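Local coordinates for DsbA family protein (Salmonella typhimurium, PDB 7JVE) that acts as a trimeric thioredoxin-like enzyme of the DsbA family with both thiol oxidase and disulfide isomerase activities, at residues Met88-Gln93 / Ala156-Gly161. Numbering follows the deposited sequence.
Sequences MFFDYQ and ALYATG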
loop_
_atom_site.group_PDB
_atom_site.type_symbol
_atom_site.label_atom_id
_atom_site.label_comp_id
_atom_site.label_asym_id
_atom_site.label_seq_id
_atom_site.Cartn_x
_atom_site.Cartn_y
_atom_site.Cartn_z
ATOM N N MET A 88 16.567 -17.772 -12.662
ATOM C CA MET A 88 15.279 -17.098 -12.529
ATOM C C MET A 88 14.255 -18.016 -11.876
ATOM O O MET A 88 13.887 -19.055 -12.441
ATOM C CB MET A 88 14.768 -16.584 -13.879
ATOM C CG MET A 88 15.755 -15.684 -14.623
ATOM S SD MET A 88 15.504 -15.516 -16.414
ATOM C CE MET A 88 15.718 -17.200 -17.006
ATOM N N PHE A 89 13.810 -17.620 -10.681
ATOM C CA PHE A 89 12.695 -18.241 -9.980
ATOM C C PHE A 89 11.402 -17.528 -10.374
ATOM O O PHE A 89 11.257 -16.318 -10.164
ATOM C CB PHE A 89 12.922 -18.171 -8.473
ATOM C CG PHE A 89 14.085 -19.000 -8.007
ATOM C CD1 PHE A 89 15.389 -18.564 -8.212
ATOM C CD2 PHE A 89 13.869 -20.250 -7.406
ATOM C CE1 PHE A 89 16.470 -19.329 -7.773
ATOM C CE2 PHE A 89 14.931 -21.026 -6.970
ATOM C CZ PHE A 89 16.249 -20.571 -7.149
ATOM N N PHE A 90 10.469 -18.278 -10.950
ATOM C CA PHE A 90 9.248 -17.698 -11.469
ATOM C C PHE A 90 8.143 -18.743 -11.399
ATOM O O PHE A 90 8.396 -19.955 -11.384
ATOM C CB PHE A 90 9.419 -17.218 -12.915
ATOM C CG PHE A 90 9.656 -18.341 -13.870
ATOM C CD1 PHE A 90 10.927 -18.867 -14.037
ATOM C CD2 PHE A 90 8.594 -18.934 -14.540
ATOM C CE1 PHE A 90 11.131 -19.935 -14.886
ATOM C CE2 PHE A 90 8.800 -19.987 -15.395
ATOM C CZ PHE A 90 10.064 -20.488 -15.571
ATOM N N ASP A 91 6.914 -18.237 -11.331
ATOM C CA ASP A 91 5.681 -19.008 -11.409
ATOM C C ASP A 91 4.942 -18.513 -12.650
ATOM O O ASP A 91 4.846 -17.298 -12.868
ATOM C CB ASP A 91 4.868 -18.796 -10.116
ATOM C CG ASP A 91 3.548 -19.571 -10.069
ATOM O OD1 ASP A 91 2.979 -19.951 -11.125
ATOM O OD2 ASP A 91 3.062 -19.765 -8.922
ATOM N N TYR A 92 4.456 -19.435 -13.487
ATOM C CA TYR A 92 3.747 -18.981 -14.676
ATOM C C TYR A 92 2.501 -18.158 -14.337
ATOM O O TYR A 92 2.068 -17.347 -15.162
ATOM C CB TYR A 92 3.360 -20.155 -15.573
ATOM C CG TYR A 92 4.517 -20.707 -16.375
ATOM C CD1 TYR A 92 5.086 -19.968 -17.421
ATOM C CD2 TYR A 92 5.049 -21.956 -16.090
ATOM C CE1 TYR A 92 6.143 -20.464 -18.159
ATOM C CE2 TYR A 92 6.118 -22.470 -16.826
ATOM C CZ TYR A 92 6.662 -21.720 -17.855
ATOM O OH TYR A 92 7.713 -22.230 -18.594
ATOM N N GLN A 93 1.918 -18.328 -13.151
ATOM C CA GLN A 93 0.737 -17.559 -12.778
ATOM C C GLN A 93 1.066 -16.311 -11.972
ATOM O O GLN A 93 0.158 -15.599 -11.544
ATOM C CB GLN A 93 -0.239 -18.442 -12.013
ATOM C CG GLN A 93 -0.843 -19.478 -12.908
ATOM C CD GLN A 93 -2.052 -20.112 -12.300
ATOM O OE1 GLN A 93 -3.170 -19.596 -12.442
ATOM N NE2 GLN A 93 -1.854 -21.247 -11.616
ATOM N N ALA A 156 5.182 -18.746 -24.722
ATOM C CA ALA A 156 3.828 -18.982 -25.198
ATOM C C ALA A 156 2.871 -19.201 -24.033
ATOM O O ALA A 156 1.714 -18.775 -24.092
ATOM C CB ALA A 156 3.802 -20.180 -26.150
ATOM N N LEU A 157 3.345 -19.840 -22.965
ATOM C CA LEU A 157 2.492 -20.087 -21.817
ATOM C C LEU A 157 2.108 -18.780 -21.131
ATOM O O LEU A 157 0.921 -18.517 -20.907
ATOM C CB LEU A 157 3.189 -21.057 -20.870
ATOM C CG LEU A 157 2.309 -21.648 -19.769
ATOM C CD1 LEU A 157 1.005 -22.180 -20.343
ATOM C CD2 LEU A 157 3.065 -22.736 -18.995
ATOM N N TYR A 158 3.098 -17.947 -20.793
ATOM C CA TYR A 158 2.853 -16.537 -20.476
ATOM C C TYR A 158 1.906 -15.807 -21.419
ATOM O O TYR A 158 1.015 -15.083 -20.962
ATOM C CB TYR A 158 4.202 -15.812 -20.384
ATOM C CG TYR A 158 4.922 -15.902 -19.060
ATOM C CD1 TYR A 158 4.212 -16.090 -17.878
ATOM C CD2 TYR A 158 6.320 -15.922 -18.994
ATOM C CE1 TYR A 158 4.863 -16.134 -16.656
ATOM C CE2 TYR A 158 6.989 -16.030 -17.775
ATOM C CZ TYR A 158 6.259 -16.126 -16.608
ATOM O OH TYR A 158 6.917 -16.217 -15.376
ATOM N N ALA A 159 2.075 -15.971 -22.735
ATOM C CA ALA A 159 1.236 -15.213 -23.657
ATOM C C ALA A 159 -0.241 -15.558 -23.531
ATOM O O ALA A 159 -1.067 -14.830 -24.091
ATOM C CB ALA A 159 1.681 -15.416 -25.109
ATOM N N THR A 160 -0.612 -16.643 -22.840
ATOM C CA THR A 160 -2.034 -16.819 -22.565
ATOM C C THR A 160 -2.601 -15.660 -21.754
ATOM O O THR A 160 -3.821 -15.454 -21.759
ATOM C CB THR A 160 -2.328 -18.121 -21.817
ATOM O OG1 THR A 160 -1.703 -18.080 -20.524
ATOM C CG2 THR A 160 -1.885 -19.354 -22.620
ATOM N N GLY A 161 -1.752 -14.900 -21.058
ATOM C CA GLY A 161 -2.224 -13.834 -20.202
ATOM C C GLY A 161 -3.002 -14.354 -19.008
ATOM O O GLY A 161 -3.699 -13.583 -18.343
#
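The ring of Y92 is gripped from both faces. On one, L157 CD2 sits 3.5 Å from the ring centroid and only 8° off the ring normal, a CH-pi contact; on the opposite face F90 CE2 lies offset toward the rim. CG of L157, anti to its backbone N (chi1 -167°), carries CD2 over the ring. Y92 in turn directs its edge at a face of Y158, an edge-to-face pair with centroids 5.2 Å apart and planes at 62°, in which Y92 CD1 and Y158 CE1 approach to 3.9 Å. The hydroxyl of Y158 reaches the backbone of D91 and the ring of F90: its OH donates a weak hydrogen bond to D91 O at 3.4 Å and comes within 3.3 Å of F90 CD2.

This joins the end of strand 84-90, in the central sheet of the thioredoxin fold, to the C-terminal part of helix 147-159. The loop 91-93 leads directly into the C94-C97 disulfide at the start of helix 95-110, and Y158 touches C97, so the packing reaches the redox-active CxxC.

Outside this shell, D91 shapes the loop: OD1 accepts from Q93 N at 2.8 Å in an Asx turn, while OD2 forms a salt bridge with R127 and receives I123 N. H154, one turn back on the helix, adds edge-to-face packing against F90 and Y158. T160 OG1 donates to L157 O at 2.7 Å, nearly along the C=O axis.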